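Local structure of putative electron transport related protein (Corynebacterium diphtheriae, 4PQ1) at residues W55-P58 and C59-E62; Y87-N90 and I91-F95. The protein probably acts as a thioredoxin-like thiol-disulfide oxidoreductase, a DsbF homologue that would exchange disulfides with partner proteins through a CxxC pair. All coordinates share one frame; numbering follows the deposited sequence.

In the fold
Strand 46-52 of the central mixed sheet runs into a loop, and contact 1 follows at once: residues 55-58 and 59-62 run from that loop through the short helix 57-61, where a disulfide links the two cysteines of the CxxC pair. Helix 63-73 and strand 77-83 come next, the strand lying parallel beside 46-52. Contact 2, residues 87-90 and 91-95, then starts helix 89-98, which leads on to edge strand 105-107. The two contacts are local and in series, neither nested nor crossed. In space their centres are about 14 Å apart, and they touch where Arg60 CG, near the end of helix 57-61, packs 3.8 Å from Phe95 CE1, well inside helix 89-98.

Contact 1 of 2, residues W55-P58 and C59-E62; sequences WCAP and CRSE
Cys56 and Cys59 are joined by a disulfide across the first turn of helix 57-61, a local contact just beyond strand 46-52. The SG atoms of Cys56 and Cys59 are 2.1 Å apart, with a chi3 of 69°. Cys56 sits at the N-cap, its SG swung anti to the backbone N (chi1 157°), which brings the sulfur beside the carbonyl carbon and within bonding distance of Cys59 SG. Arg60 N donates to Cys56 O at 3.1 Å, and the next two rungs run from Ser61 N to Ala57 O and from Glu62 N to Pro58 O.

On the outer side the Arg60 chain bends at chi3 and folds back over the helix start. One face of its guanidinium lies over Ala57 CA, and NH2 comes within 3.4 Å of Ala57 CB. NH1 is hydrogen-bonded to Gln54 O, while NH2 donates to a water at 2.6 Å that returns a weak bond to Trp55 O. The Cys56 CB lies 3.4 Å above the plane of the Trp55 ring, offset toward its rim; Trp55 NE1 donates to Val84 O. Glu62 turns inward to Asn50 and Val145. A CxxC disulfide at a helix start is the redox-site motif of the thioredoxin fold.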
loop_
_atom_site.group_PDB
_atom_site.type_symbol
_atom_site.label_atom_id
_atom_site.label_comp_id
_atom_site.label_asym_id
_atom_site.label_seq_id
_atom_site.Cartn_x
_atom_site.Cartn_y
_atom_site.Cartn_z
ATOM N N TRP A 55 11.341 10.170 4.427
ATOM C CA TRP A 55 12.320 10.162 5.518
ATOM C C TRP A 55 12.854 8.758 5.782
ATOM O O TRP A 55 13.720 8.543 6.633
ATOM C CB TRP A 55 11.675 10.718 6.795
ATOM C CG TRP A 55 10.358 10.058 7.039
ATOM C CD1 TRP A 55 9.118 10.529 6.685
ATOM C CD2 TRP A 55 10.147 8.779 7.639
ATOM N NE1 TRP A 55 8.151 9.628 7.058
ATOM C CE2 TRP A 55 8.759 8.541 7.635
ATOM C CE3 TRP A 55 10.995 7.813 8.186
ATOM C CZ2 TRP A 55 8.207 7.371 8.146
ATOM C CZ3 TRP A 55 10.444 6.662 8.698
ATOM C CH2 TRP A 55 9.064 6.446 8.673
ATOM N N CYS A 56 12.317 7.808 5.030
ATOM C CA CYS A 56 12.438 6.392 5.312
ATOM C C CYS A 56 13.339 5.710 4.291
ATOM O O CYS A 56 12.985 5.603 3.119
ATOM C CB CYS A 56 11.032 5.791 5.330
ATOM S SG CYS A 56 10.877 4.052 5.034
ATOM N N ALA A 57 14.515 5.267 4.727
ATOM C CA ALA A 57 15.526 4.786 3.792
ATOM C C ALA A 57 15.065 3.528 3.030
ATOM O O ALA A 57 15.206 3.480 1.806
ATOM C CB ALA A 57 16.852 4.530 4.514
ATOM N N PRO A 58 14.513 2.518 3.726
ATOM C CA PRO A 58 13.956 1.402 2.942
ATOM C C PRO A 58 12.900 1.830 1.928
ATOM O O PRO A 58 12.871 1.291 0.823
ATOM C CB PRO A 58 13.349 0.509 4.007
ATOM C CG PRO A 58 14.210 0.730 5.179
ATOM C CD PRO A 58 14.507 2.201 5.164
ATOM N N CYS A 59 12.050 2.786 2.276
ATOM C CA CYS A 59 11.038 3.241 1.333
ATOM C C CYS A 59 11.682 3.793 0.062
ATOM O O CYS A 59 11.273 3.424 -1.035
ATOM C CB CYS A 59 10.125 4.276 1.989
ATOM S SG CYS A 59 9.429 3.656 3.550
ATOM N N ARG A 60 12.692 4.655 0.215
ATOM C CA ARG A 60 13.460 5.204 -0.919
ATOM C C ARG A 60 14.086 4.094 -1.769
ATOM O O ARG A 60 14.040 4.118 -3.005
ATOM C CB ARG A 60 14.558 6.158 -0.413
ATOM C CG ARG A 60 14.017 7.364 0.378
ATOM C CD ARG A 60 15.060 8.468 0.623
ATOM N NE ARG A 60 16.180 8.022 1.450
ATOM C CZ ARG A 60 16.227 8.145 2.778
ATOM N NH1 ARG A 60 15.209 8.689 3.439
ATOM N NH2 ARG A 60 17.288 7.718 3.455
ATOM N N SER A 61 14.676 3.127 -1.078
ATOM C CA SER A 61 15.268 1.942 -1.681
ATOM C C SER A 61 14.286 1.111 -2.530
ATOM O O SER A 61 14.626 0.682 -3.632
ATOM C CB SER A 61 15.858 1.081 -0.558
ATOM O OG SER A 61 16.240 -0.196 -1.010
ATOM N N GLU A 62 13.069 0.891 -2.027
ATOM C CA GLU A 62 12.108 0.031 -2.718
ATOM C C GLU A 62 11.192 0.832 -3.652
ATOM O O GLU A 62 10.256 0.289 -4.234
ATOM C CB GLU A 62 11.257 -0.743 -1.704
ATOM C CG GLU A 62 10.268 0.134 -0.967
ATOM C CD GLU A 62 9.187 -0.626 -0.179
ATOM O OE1 GLU A 62 8.325 0.078 0.384
ATOM O OE2 GLU A 62 9.180 -1.886 -0.110
HETATM O O HOH W 1 16.953 8.138 6.022
#

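Contact 2 of 2, residues Y87-N90 and I91-F95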
loop_
_atom_site.group_PDB
_atom_site.type_symbol
_atom_site.label_atom_id
_atom_site.label_comp_id
_atom_site.label_asym_id
_atom_site.label_seq_id
_atom_site.Cartn_x
_atom_site.Cartn_y
_atom_site.Cartn_z
ATOM N N TYR A 87 5.239 15.135 7.977
ATOM C CA TYR A 87 4.455 16.244 8.509
ATOM C C TYR A 87 4.616 17.494 7.671
ATOM O O TYR A 87 3.806 18.416 7.747
ATOM C CB TYR A 87 4.842 16.514 9.958
ATOM C CG TYR A 87 4.676 15.288 10.810
ATOM C CD1 TYR A 87 3.424 14.700 10.982
ATOM C CD2 TYR A 87 5.769 14.690 11.422
ATOM C CE1 TYR A 87 3.267 13.545 11.753
ATOM C CE2 TYR A 87 5.621 13.543 12.197
ATOM C CZ TYR A 87 4.368 12.981 12.362
ATOM O OH TYR A 87 4.221 11.852 13.132
ATOM N N SER A 88 5.657 17.520 6.856
ATOM C CA SER A 88 5.774 18.579 5.877
ATOM C C SER A 88 5.441 17.961 4.540
ATOM O O SER A 88 6.208 17.153 4.002
ATOM C CB SER A 88 7.176 19.217 5.885
ATOM O OG SER A 88 7.317 20.081 7.004
ATOM N N LYS A 89 4.280 18.337 4.017
ATOM C CA LYS A 89 3.771 17.741 2.792
ATOM C C LYS A 89 4.680 18.030 1.595
ATOM O O LYS A 89 4.841 17.177 0.714
ATOM C CB LYS A 89 2.355 18.242 2.500
ATOM C CG LYS A 89 1.620 17.421 1.462
ATOM C CD LYS A 89 0.224 17.956 1.216
ATOM C CE LYS A 89 -0.604 16.973 0.412
ATOM N NZ LYS A 89 -1.995 17.464 0.176
ATOM N N ASN A 90 5.303 19.209 1.572
ATOM C CA ASN A 90 5.974 19.638 0.346
ATOM C C ASN A 90 7.183 18.795 -0.010
ATOM O O ASN A 90 7.528 18.667 -1.178
ATOM C CB ASN A 90 6.359 21.128 0.409
ATOM C CG ASN A 90 7.205 21.499 1.607
ATOM O OD1 ASN A 90 7.420 20.717 2.535
ATOM N ND2 ASN A 90 7.665 22.744 1.603
ATOM N N ILE A 91 7.799 18.175 0.981
ATOM C CA ILE A 91 8.976 17.369 0.698
ATOM C C ILE A 91 8.547 15.971 0.227
ATOM O O ILE A 91 9.214 15.349 -0.610
ATOM C CB ILE A 91 9.896 17.316 1.937
ATOM C CG1 ILE A 91 11.269 16.734 1.600
ATOM C CG2 ILE A 91 9.231 16.593 3.073
ATOM C CD1 ILE A 91 12.269 16.893 2.737
ATOM N N ALA A 92 7.400 15.496 0.714
ATOM C CA ALA A 92 6.843 14.243 0.226
ATOM C C ALA A 92 6.448 14.395 -1.241
ATOM O O ALA A 92 6.757 13.538 -2.061
ATOM C CB ALA A 92 5.657 13.818 1.077
ATOM N N GLN A 93 5.780 15.493 -1.578
ATOM C CA GLN A 93 5.447 15.767 -2.975
ATOM C C GLN A 93 6.688 15.891 -3.856
ATOM O O GLN A 93 6.698 15.418 -4.997
ATOM C CB GLN A 93 4.633 17.040 -3.090
ATOM C CG GLN A 93 3.419 17.068 -2.228
ATOM C CD GLN A 93 2.844 18.453 -2.153
ATOM O OE1 GLN A 93 3.581 19.439 -2.013
ATOM N NE2 GLN A 93 1.523 18.549 -2.260
ATOM N N ASP A 94 7.728 16.534 -3.327
ATOM C CA ASP A 94 8.984 16.692 -4.052
ATOM C C ASP A 94 9.589 15.334 -4.371
ATOM O O ASP A 94 10.099 15.112 -5.465
ATOM C CB ASP A 94 9.979 17.528 -3.236
ATOM C CG ASP A 94 9.713 19.034 -3.328
ATOM O OD1 ASP A 94 9.107 19.480 -4.319
ATOM O OD2 ASP A 94 10.118 19.778 -2.403
ATOM N N PHE A 95 9.545 14.432 -3.396
ATOM C CA PHE A 95 10.025 13.064 -3.594
ATOM C C PHE A 95 9.308 12.353 -4.735
ATOM O O PHE A 95 9.910 11.558 -5.453
ATOM C CB PHE A 95 9.872 12.249 -2.309
ATOM C CG PHE A 95 10.328 10.829 -2.443
ATOM C CD1 PHE A 95 11.667 10.504 -2.283
ATOM C CD2 PHE A 95 9.416 9.812 -2.729
ATOM C CE1 PHE A 95 12.099 9.200 -2.409
ATOM C CE2 PHE A 95 9.842 8.495 -2.856
ATOM C CZ PHE A 95 11.191 8.190 -2.694
#
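Lys89 and Gln93 lie against each other one turn apart at the start of helix 89-98, and they form the closely packed side of this local contact. The Lys89 chain is fully extended, with CG anti to the backbone N (chi1 -165°), and its methylenes pass the Gln93 amide at an oblique angle: Gln93 NE2 is 3.8 Å from Lys89 CD. Along the backbone Gln93 N donates to Lys89 O at 3.0 Å in a nearly straight bond (171°), and Gln93 CG rests 3.3 Å from the same carbonyl oxygen. At its other end the amide brings OE1 within 3.4 Å of Asn90 CA. Both polar tips are held from outside the helix: Lys89 NZ makes a salt bridge to Glu30 and a hydrogen bond to Gly31 O, while Gln93 NE2 donates to Leu32 O.

Round the helix the packing gives way to an exposed side that carries Asn90, Ile91 and Asp94, with Ser88 just ahead of the helix. Ile91 meets the preceding turn through one branch, CG2 lying 3.2 Å from Ser88 O, whereas the end of its chain leads away. The Asp94 N bond to Asn90 O is more bent (148°), its donor sitting above the carbonyl plane.

Ala92, buried, sets CB 3.5 Å from Lys89 O and against Leu32. The helix is the crossover of a beta-alpha-beta unit between strands 77-83 and 105-107; its first turn is tied to the end of strand 28-30 at Glu30 and to the loop that follows, and Phe95 meets the ring of Trp52 at the end of strand 46-52.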